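Long-range contacts in PBP5 (Haemophilus influenzae, PDB 3A3J), which removes the terminal D-alanine from the peptide side chains of cell-wall precursors, acting as a D-alanyl-D-alanine carboxypeptidase: residues F253-L259 against D285-P291; A9-V13 against T24-Q30. All coordinates share one frame; numbering follows the deposited sequence.

Contact 1. Residues F253-L259 against D285-P291; sequences FETFKTL and DHFITIP
Phe287 and Lys257 face each other across a two-stranded antiparallel ribbon, the lysine chain slanting over the ring with CG 4.2 Å from its centroid in an off-centre CH-pi contact. CG stands anti to the backbone N (chi1 -167°), and a bend farther out carries NZ to Asp285 OD2, 3.3 Å away, in a long salt bridge; the other oxygen of Asp285 is bound by the backbone N of Ala261. On the same face Thr255 and Thr289 cross with OG1 to OG1 at 2.8 Å. The other face is richer in apolar side chains. Phe256 runs beside Ile288 and points the same way, its CE2 3.7 Å from Ile288 CG1, while the aliphatic part of Glu254 slants past Ile290, CG to CG1 3.5 Å. Thr258 and Leu259 both face His286, a classic beta bulge: Thr258 N lies 2.9 Å from His286 O, well above the carbonyl plane, and the bond from Leu259 N to that oxygen is weak. One face of the ribbon thus packs Ile288 and Ile290 on strand 329-338, while the threonine hydroxyls of the other bond to Asp16 and Ser19 of the catalytic domain, consistent with a joint between the two domains.

Contact 2. Residues A9-V13 against T24-Q30; sequences AQTYV and TALNPDQ
Thr24 opens the contact by setting its CG2 at the edge of the Tyr12 ring, close to the ring plane and 4.1 Å from CE1. Next, Ala25 pairs with Val13 on the other side of the sheet, where its methyl group meets Val13 CG2 at 4.0 Å. Leu26 packs over the Tyr12 ring: its backbone N sits 3.8 Å above the ring plane, over the centre, and its CB lies over the same face. The tyrosine ring reaches this place because CG is tucked between the backbone N and the carbonyl carbon (chi1 65°), which folds the ring back across the neighbouring strand. Two backbone bonds frame the pair, Tyr12 N to Leu26 O and Leu26 N to Tyr12 O, each 3.1 Å.

Here the short strand 25-26 forms one border of the five-stranded antiparallel sheet of the penicillin-binding, beta-lactamase-like domain, next to strand 11-16. Helix 235-252 covers the Tyr12 side through Leu245, and helix 151-164 covers Val13.

Beyond Leu26, whose CD2 reaches the carbonyl oxygens of Ala9 and Gln10, pairing gives way to a type I turn from Asn27 to Gln30. Asn27 sends its side-chain ND2 back to Gln10 O, 3.2 Å away, nearly in the amide plane and with an N-H...O angle of 154°, continuing the link between the segments after the ladder has ended. Pro28 CB then touches Val13 CG2 at 4.2 Å. Gln30 swings back toward Thr11, its OE1 3.9 Å from Thr11 OG1, too far for a hydrogen bond; that oxygen makes a weak bond to Gln32 instead.

Both contacts are partly buried antiparallel pairings away from the annotated active-site residues, but they hold different elements. Contact 2 adds a short border strand to the large sheet of the carboxypeptidase domain, with helices on both faces; Thr11, Tyr12 and Val13 of the inner strand are buried, Gln10 and Leu26 exposed. Its packing centres on one aromatic ring, and a side-chain amide takes over where the ladder stops. Contact 1 is a longer, separate ribbon, burying more area, which starts directly after helix 235-252, the helix that also covers contact 2. There Leu259, Ile288 and Ile290 are buried and Lys257 exposed. One of its faces mixes hydroxyls, an ion pair and an aromatic ring, whereas contact 2 has no salt bridge between its segments.

Contact 1. Residues F253-L259 against D285-P291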
ATOM      1  N   PHE A 253       0.547  16.207 -11.749  1.00 44.33           N
ATOM      2  CA  PHE A 253       0.566  16.502 -10.338  1.00 42.19           C
ATOM      3  C   PHE A 253       1.975  16.279  -9.932  1.00 42.00           C
ATOM      4  O   PHE A 253       2.728  15.712 -10.667  1.00 40.72           O
ATOM      5  CB  PHE A 253      -0.314  15.544  -9.568  1.00 42.58           C
ATOM      6  CG  PHE A 253      -1.811  15.747  -9.761  1.00 39.53           C
ATOM      7  CD1 PHE A 253      -2.536  16.549  -8.890  1.00 41.19           C
ATOM      8  CD2 PHE A 253      -2.482  15.075 -10.761  1.00 37.26           C
ATOM      9  CE1 PHE A 253      -3.933  16.714  -9.039  1.00 44.10           C
ATOM     10  CE2 PHE A 253      -3.867  15.209 -10.941  1.00 42.01           C
ATOM     11  CZ  PHE A 253      -4.610  16.037 -10.076  1.00 44.19           C
ATOM     12  N   GLU A 254       2.344  16.771  -8.765  1.00 41.57           N
ATOM     13  CA  GLU A 254       3.670  16.558  -8.266  1.00 41.23           C
ATOM     14  C   GLU A 254       3.502  16.492  -6.771  1.00 40.42           C
ATOM     15  O   GLU A 254       2.436  16.895  -6.233  1.00 39.13           O
ATOM     16  CB  GLU A 254       4.570  17.735  -8.621  1.00 42.53           C
ATOM     17  CG  GLU A 254       4.009  19.067  -8.197  1.00 44.16           C
ATOM     18  CD  GLU A 254       4.890  20.213  -8.651  1.00 54.09           C
ATOM     19  OE1 GLU A 254       5.579  20.054  -9.695  1.00 56.94           O
ATOM     20  OE2 GLU A 254       4.901  21.275  -7.973  1.00 56.65           O
ATOM     21  N   THR A 255       4.559  16.031  -6.112  1.00 39.12           N
ATOM     22  CA  THR A 255       4.519  15.766  -4.705  1.00 39.68           C
ATOM     23  C   THR A 255       5.785  16.318  -4.080  1.00 39.70           C
ATOM     24  O   THR A 255       6.854  16.139  -4.575  1.00 39.50           O
ATOM     25  CB  THR A 255       4.376  14.238  -4.447  1.00 40.86           C
ATOM     26  OG1 THR A 255       2.992  13.889  -4.648  1.00 43.86           O
ATOM     27  CG2 THR A 255       4.817  13.851  -3.029  1.00 39.42           C
ATOM     28  N   PHE A 256       5.670  17.041  -2.996  1.00 40.04           N
ATOM     29  CA  PHE A 256       6.886  17.480  -2.370  1.00 41.35           C
ATOM     30  C   PHE A 256       6.780  17.472  -0.842  1.00 40.22           C
ATOM     31  O   PHE A 256       5.704  17.531  -0.249  1.00 39.17           O
ATOM     32  CB  PHE A 256       7.384  18.840  -2.919  1.00 41.75           C
ATOM     33  CG  PHE A 256       6.626  20.042  -2.391  1.00 46.61           C
ATOM     34  CD1 PHE A 256       7.192  20.864  -1.401  1.00 50.14           C
ATOM     35  CD2 PHE A 256       5.372  20.374  -2.895  1.00 47.90           C
ATOM     36  CE1 PHE A 256       6.505  21.999  -0.905  1.00 49.45           C
ATOM     37  CE2 PHE A 256       4.681  21.486  -2.407  1.00 49.98           C
ATOM     38  CZ  PHE A 256       5.252  22.295  -1.399  1.00 50.43           C
ATOM     39  N   LYS A 257       7.943  17.365  -0.251  1.00 40.15           N
ATOM     40  CA  LYS A 257       8.073  17.278   1.167  1.00 40.87           C
ATOM     41  C   LYS A 257       7.916  18.683   1.765  1.00 40.85           C
ATOM     42  O   LYS A 257       8.688  19.577   1.451  1.00 41.21           O
ATOM     43  CB  LYS A 257       9.447  16.687   1.467  1.00 39.64           C
ATOM     44  CG  LYS A 257       9.568  16.264   2.907  1.00 42.35           C
ATOM     45  CD  LYS A 257      11.009  15.943   3.249  1.00 41.04           C
ATOM     46  CE  LYS A 257      11.221  14.459   3.184  1.00 43.57           C
ATOM     47  NZ  LYS A 257      12.597  14.037   3.546  1.00 41.95           N
ATOM     48  N   THR A 258       6.900  18.906   2.596  1.00 41.65           N
ATOM     49  CA  THR A 258       6.817  20.180   3.287  1.00 40.70           C
ATOM     50  C   THR A 258       7.408  20.172   4.680  1.00 41.64           C
ATOM     51  O   THR A 258       7.704  21.238   5.222  1.00 42.89           O
ATOM     52  CB  THR A 258       5.391  20.648   3.424  1.00 41.37           C
ATOM     53  OG1 THR A 258       4.686  19.698   4.209  1.00 38.52           O
ATOM     54  CG2 THR A 258       4.731  20.811   2.051  1.00 39.81           C
ATOM     55  N   LEU A 259       7.552  19.004   5.301  1.00 41.81           N
ATOM     56  CA  LEU A 259       8.232  18.919   6.603  1.00 41.59           C
ATOM     57  C   LEU A 259       9.187  17.749   6.689  1.00 42.29           C
ATOM     58  O   LEU A 259       8.886  16.646   6.204  1.00 42.91           O
ATOM     59  CB  LEU A 259       7.235  18.841   7.764  1.00 41.23           C
ATOM     60  CG  LEU A 259       6.201  19.964   7.919  1.00 39.36           C
ATOM     61  CD1 LEU A 259       4.960  19.448   8.703  1.00 38.91           C
ATOM     62  CD2 LEU A 259       6.845  21.179   8.600  1.00 37.52           C
ATOM     63  N   ASP A 285       8.220  13.301   8.696  1.00 41.92           N
ATOM     64  CA  ASP A 285       8.192  13.908   7.349  1.00 39.92           C
ATOM     65  C   ASP A 285       6.774  14.159   6.959  1.00 38.27           C
ATOM     66  O   ASP A 285       5.911  13.519   7.478  1.00 37.37           O
ATOM     67  CB  ASP A 285       8.762  12.930   6.333  1.00 40.95           C
ATOM     68  CG  ASP A 285      10.258  12.880   6.351  1.00 41.77           C
ATOM     69  OD1 ASP A 285      10.888  13.635   7.113  1.00 41.04           O
ATOM     70  OD2 ASP A 285      10.805  12.088   5.564  1.00 45.83           O
ATOM     71  N   HIS A 286       6.522  15.094   6.057  1.00 37.25           N
ATOM     72  CA  HIS A 286       5.177  15.319   5.565  1.00 37.38           C
ATOM     73  C   HIS A 286       5.299  15.696   4.099  1.00 37.89           C
ATOM     74  O   HIS A 286       6.331  16.264   3.705  1.00 38.02           O
ATOM     75  CB  HIS A 286       4.485  16.483   6.284  1.00 36.86           C
ATOM     76  CG  HIS A 286       3.028  16.576   5.975  1.00 36.14           C
ATOM     77  ND1 HIS A 286       2.063  15.935   6.728  1.00 37.77           N
ATOM     78  CD2 HIS A 286       2.362  17.209   4.977  1.00 36.39           C
ATOM     79  CE1 HIS A 286       0.866  16.156   6.198  1.00 35.10           C
ATOM     80  NE2 HIS A 286       1.022  16.922   5.127  1.00 36.73           N
ATOM     81  N   PHE A 287       4.263  15.391   3.308  1.00 37.39           N
ATOM     82  CA  PHE A 287       4.360  15.497   1.841  1.00 37.25           C
ATOM     83  C   PHE A 287       3.040  15.969   1.367  1.00 37.86           C
ATOM     84  O   PHE A 287       2.018  15.594   1.928  1.00 38.34           O
ATOM     85  CB  PHE A 287       4.651  14.156   1.135  1.00 35.95           C
ATOM     86  CG  PHE A 287       5.986  13.540   1.495  1.00 35.21           C
ATOM     87  CD1 PHE A 287       7.119  13.809   0.738  1.00 31.39           C
ATOM     88  CD2 PHE A 287       6.080  12.627   2.541  1.00 30.38           C
ATOM     89  CE1 PHE A 287       8.324  13.243   1.040  1.00 30.09           C
ATOM     90  CE2 PHE A 287       7.292  12.074   2.852  1.00 33.18           C
ATOM     91  CZ  PHE A 287       8.413  12.370   2.113  1.00 33.56           C
ATOM     92  N   ILE A 288       3.032  16.794   0.337  1.00 37.78           N
ATOM     93  CA  ILE A 288       1.741  17.160  -0.187  1.00 40.01           C
ATOM     94  C   ILE A 288       1.739  16.955  -1.686  1.00 40.44           C
ATOM     95  O   ILE A 288       2.789  16.876  -2.325  1.00 41.30           O
ATOM     96  CB  ILE A 288       1.300  18.611   0.230  1.00 40.42           C
ATOM     97  CG1 ILE A 288       2.193  19.667  -0.424  1.00 40.49           C
ATOM     98  CG2 ILE A 288       1.278  18.732   1.753  1.00 39.56           C
ATOM     99  CD1 ILE A 288       1.460  21.065  -0.548  1.00 46.24           C
ATOM    100  N   THR A 289       0.559  16.827  -2.236  1.00 41.01           N
ATOM    101  CA  THR A 289       0.437  16.667  -3.649  1.00 42.67           C
ATOM    102  C   THR A 289      -0.348  17.849  -4.237  1.00 42.64           C
ATOM    103  O   THR A 289      -1.461  18.127  -3.823  1.00 42.32           O
ATOM    104  CB  THR A 289      -0.274  15.310  -3.950  1.00 43.32           C
ATOM    105  OG1 THR A 289       0.507  14.231  -3.406  1.00 43.40           O
ATOM    106  CG2 THR A 289      -0.504  15.124  -5.471  1.00 42.87           C
ATOM    107  N   ILE A 290       0.228  18.508  -5.238  1.00 44.02           N
ATOM    108  CA  ILE A 290      -0.353  19.728  -5.847  1.00 45.06           C
ATOM    109  C   ILE A 290      -0.325  19.654  -7.374  1.00 45.06           C
ATOM    110  O   ILE A 290       0.381  18.827  -7.912  1.00 45.00           O
ATOM    111  CB  ILE A 290       0.503  20.938  -5.434  1.00 45.31           C
ATOM    112  CG1 ILE A 290       1.946  20.738  -5.956  1.00 46.77           C
ATOM    113  CG2 ILE A 290       0.440  21.125  -3.904  1.00 44.12           C
ATOM    114  CD1 ILE A 290       3.059  20.949  -4.919  1.00 47.61           C
ATOM    115  N   PRO A 291      -1.079  20.529  -8.078  1.00 45.93           N
ATOM    116  CA  PRO A 291      -0.914  20.552  -9.529  1.00 45.33           C
ATOM    117  C   PRO A 291       0.542  20.725  -9.861  1.00 45.70           C
ATOM    118  O   PRO A 291       1.262  21.420  -9.128  1.00 46.35           O
ATOM    119  CB  PRO A 291      -1.756  21.751  -9.960  1.00 45.69           C
ATOM    120  CG  PRO A 291      -2.891  21.719  -8.971  1.00 45.88           C
ATOM    121  CD  PRO A 291      -2.224  21.358  -7.641  1.00 46.17           C
TER

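Contact 2. Residues A9-V13 against T24-Q30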
ATOM      1  N   ALA A   9     -13.818   0.950 -15.890  1.00 37.79           N
ATOM      2  CA  ALA A   9     -13.653   0.065 -14.729  1.00 37.17           C
ATOM      3  C   ALA A   9     -14.770   0.339 -13.778  1.00 36.09           C
ATOM      4  O   ALA A   9     -15.231   1.463 -13.686  1.00 36.36           O
ATOM      5  CB  ALA A   9     -12.352   0.315 -14.053  1.00 35.42           C
ATOM      6  N   GLN A  10     -15.196  -0.664 -13.032  1.00 34.91           N
ATOM      7  CA  GLN A  10     -16.327  -0.470 -12.154  1.00 33.80           C
ATOM      8  C   GLN A  10     -15.918   0.441 -11.025  1.00 33.25           C
ATOM      9  O   GLN A  10     -16.709   1.257 -10.575  1.00 34.47           O
ATOM     10  CB  GLN A  10     -16.811  -1.809 -11.615  1.00 35.12           C
ATOM     11  CG  GLN A  10     -17.403  -2.748 -12.652  1.00 36.41           C
ATOM     12  CD  GLN A  10     -18.238  -3.878 -11.968  1.00 39.32           C
ATOM     13  OE1 GLN A  10     -18.218  -4.031 -10.747  1.00 42.67           O
ATOM     14  NE2 GLN A  10     -18.942  -4.660 -12.758  1.00 39.79           N
ATOM     15  N   THR A  11     -14.655   0.361 -10.609  1.00 30.74           N
ATOM     16  CA  THR A  11     -14.192   1.015  -9.410  1.00 29.47           C
ATOM     17  C   THR A  11     -12.731   1.259  -9.670  1.00 28.93           C
ATOM     18  O   THR A  11     -12.136   0.462 -10.385  1.00 28.86           O
ATOM     19  CB  THR A  11     -14.257  -0.037  -8.242  1.00 30.27           C
ATOM     20  OG1 THR A  11     -15.571  -0.098  -7.698  1.00 33.80           O
ATOM     21  CG2 THR A  11     -13.279   0.190  -7.234  1.00 25.68           C
ATOM     22  N   TYR A  12     -12.142   2.312  -9.084  1.00 28.19           N
ATOM     23  CA  TYR A  12     -10.736   2.550  -9.163  1.00 29.24           C
ATOM     24  C   TYR A  12     -10.272   3.670  -8.263  1.00 30.12           C
ATOM     25  O   TYR A  12     -11.052   4.516  -7.811  1.00 31.29           O
ATOM     26  CB  TYR A  12     -10.348   2.906 -10.603  1.00 31.05           C
ATOM     27  CG  TYR A  12     -10.913   4.220 -11.174  1.00 32.57           C
ATOM     28  CD1 TYR A  12     -10.284   5.455 -10.952  1.00 35.01           C
ATOM     29  CD2 TYR A  12     -12.021   4.197 -11.956  1.00 29.71           C
ATOM     30  CE1 TYR A  12     -10.802   6.651 -11.530  1.00 35.08           C
ATOM     31  CE2 TYR A  12     -12.503   5.301 -12.518  1.00 35.97           C
ATOM     32  CZ  TYR A  12     -11.915   6.528 -12.325  1.00 37.41           C
ATOM     33  OH  TYR A  12     -12.522   7.604 -12.928  1.00 41.50           O
ATOM     34  N   VAL A  13      -8.989   3.727  -8.016  1.00 30.02           N
ATOM     35  CA  VAL A  13      -8.513   4.795  -7.198  1.00 31.53           C
ATOM     36  C   VAL A  13      -7.107   5.041  -7.705  1.00 30.94           C
ATOM     37  O   VAL A  13      -6.466   4.090  -8.194  1.00 28.61           O
ATOM     38  CB  VAL A  13      -8.482   4.398  -5.683  1.00 33.39           C
ATOM     39  CG1 VAL A  13      -7.171   3.779  -5.334  1.00 32.78           C
ATOM     40  CG2 VAL A  13      -8.619   5.611  -4.832  1.00 37.93           C
ATOM     41  N   THR A  24      -7.599  10.853  -8.086  1.00 40.01           N
ATOM     42  CA  THR A  24      -8.893  10.676  -8.786  1.00 38.12           C
ATOM     43  C   THR A  24      -9.520   9.342  -8.290  1.00 37.75           C
ATOM     44  O   THR A  24      -8.811   8.588  -7.698  1.00 37.16           O
ATOM     45  CB  THR A  24      -8.752  10.771 -10.358  1.00 38.08           C
ATOM     46  OG1 THR A  24     -10.046  10.738 -10.919  1.00 40.21           O
ATOM     47  CG2 THR A  24      -7.952   9.612 -11.014  1.00 37.39           C
ATOM     48  N   ALA A  25     -10.837   9.108  -8.426  1.00 36.92           N
ATOM     49  CA  ALA A  25     -11.461   7.891  -7.911  1.00 36.16           C
ATOM     50  C   ALA A  25     -12.868   7.704  -8.491  1.00 35.54           C
ATOM     51  O   ALA A  25     -13.517   8.669  -8.873  1.00 36.33           O
ATOM     52  CB  ALA A  25     -11.511   7.901  -6.358  1.00 35.01           C
ATOM     53  N   LEU A  26     -13.323   6.458  -8.569  1.00 34.32           N
ATOM     54  CA  LEU A  26     -14.711   6.115  -8.867  1.00 33.93           C
ATOM     55  C   LEU A  26     -15.100   4.971  -7.908  1.00 34.04           C
ATOM     56  O   LEU A  26     -14.427   3.946  -7.894  1.00 34.84           O
ATOM     57  CB  LEU A  26     -14.843   5.667 -10.326  1.00 33.10           C
ATOM     58  CG  LEU A  26     -16.217   5.099 -10.669  1.00 34.39           C
ATOM     59  CD1 LEU A  26     -17.276   6.208 -10.445  1.00 36.73           C
ATOM     60  CD2 LEU A  26     -16.306   4.524 -12.056  1.00 33.68           C
ATOM     61  N   ASN A  27     -16.128   5.174  -7.076  1.00 34.93           N
ATOM     62  CA  ASN A  27     -16.586   4.236  -6.039  1.00 34.06           C
ATOM     63  C   ASN A  27     -15.441   3.605  -5.274  1.00 32.71           C
ATOM     64  O   ASN A  27     -15.344   2.403  -5.212  1.00 33.03           O
ATOM     65  CB  ASN A  27     -17.386   3.102  -6.664  1.00 35.21           C
ATOM     66  CG  ASN A  27     -18.493   3.599  -7.514  1.00 38.90           C
ATOM     67  OD1 ASN A  27     -19.236   4.467  -7.100  1.00 41.09           O
ATOM     68  ND2 ASN A  27     -18.627   3.052  -8.726  1.00 41.69           N
ATOM     69  N   PRO A  28     -14.589   4.426  -4.679  1.00 32.17           N
ATOM     70  CA  PRO A  28     -13.383   3.914  -4.082  1.00 31.50           C
ATOM     71  C   PRO A  28     -13.673   2.989  -2.890  1.00 32.47           C
ATOM     72  O   PRO A  28     -12.779   2.237  -2.486  1.00 32.24           O
ATOM     73  CB  PRO A  28     -12.658   5.186  -3.582  1.00 30.61           C
ATOM     74  CG  PRO A  28     -13.728   6.270  -3.512  1.00 31.96           C
ATOM     75  CD  PRO A  28     -14.751   5.903  -4.560  1.00 31.48           C
ATOM     76  N   ASP A  29     -14.861   3.139  -2.278  1.00 33.35           N
ATOM     77  CA  ASP A  29     -15.238   2.446  -1.029  1.00 32.81           C
ATOM     78  C   ASP A  29     -16.303   1.406  -1.349  1.00 33.28           C
ATOM     79  O   ASP A  29     -16.713   0.649  -0.500  1.00 32.03           O
ATOM     80  CB  ASP A  29     -15.766   3.410   0.051  1.00 33.24           C
ATOM     81  CG  ASP A  29     -14.730   4.429   0.484  1.00 32.19           C
ATOM     82  OD1 ASP A  29     -13.594   4.037   0.857  1.00 29.67           O
ATOM     83  OD2 ASP A  29     -15.048   5.657   0.443  1.00 35.14           O
ATOM     84  N   GLN A  30     -16.707   1.297  -2.601  1.00 34.61           N
ATOM     85  CA  GLN A  30     -17.635   0.204  -2.949  1.00 36.05           C
ATOM     86  C   GLN A  30     -16.980  -1.197  -2.792  1.00 35.90           C
ATOM     87  O   GLN A  30     -15.823  -1.415  -3.180  1.00 35.10           O
ATOM     88  CB  GLN A  30     -18.173   0.389  -4.338  1.00 36.50           C
ATOM     89  CG  GLN A  30     -19.177  -0.663  -4.748  1.00 40.50           C
ATOM     90  CD  GLN A  30     -19.346  -0.641  -6.252  1.00 42.38           C
ATOM     91  OE1 GLN A  30     -19.117  -1.637  -6.927  1.00 45.73           O
ATOM     92  NE2 GLN A  30     -19.661   0.518  -6.781  1.00 43.76           N
TER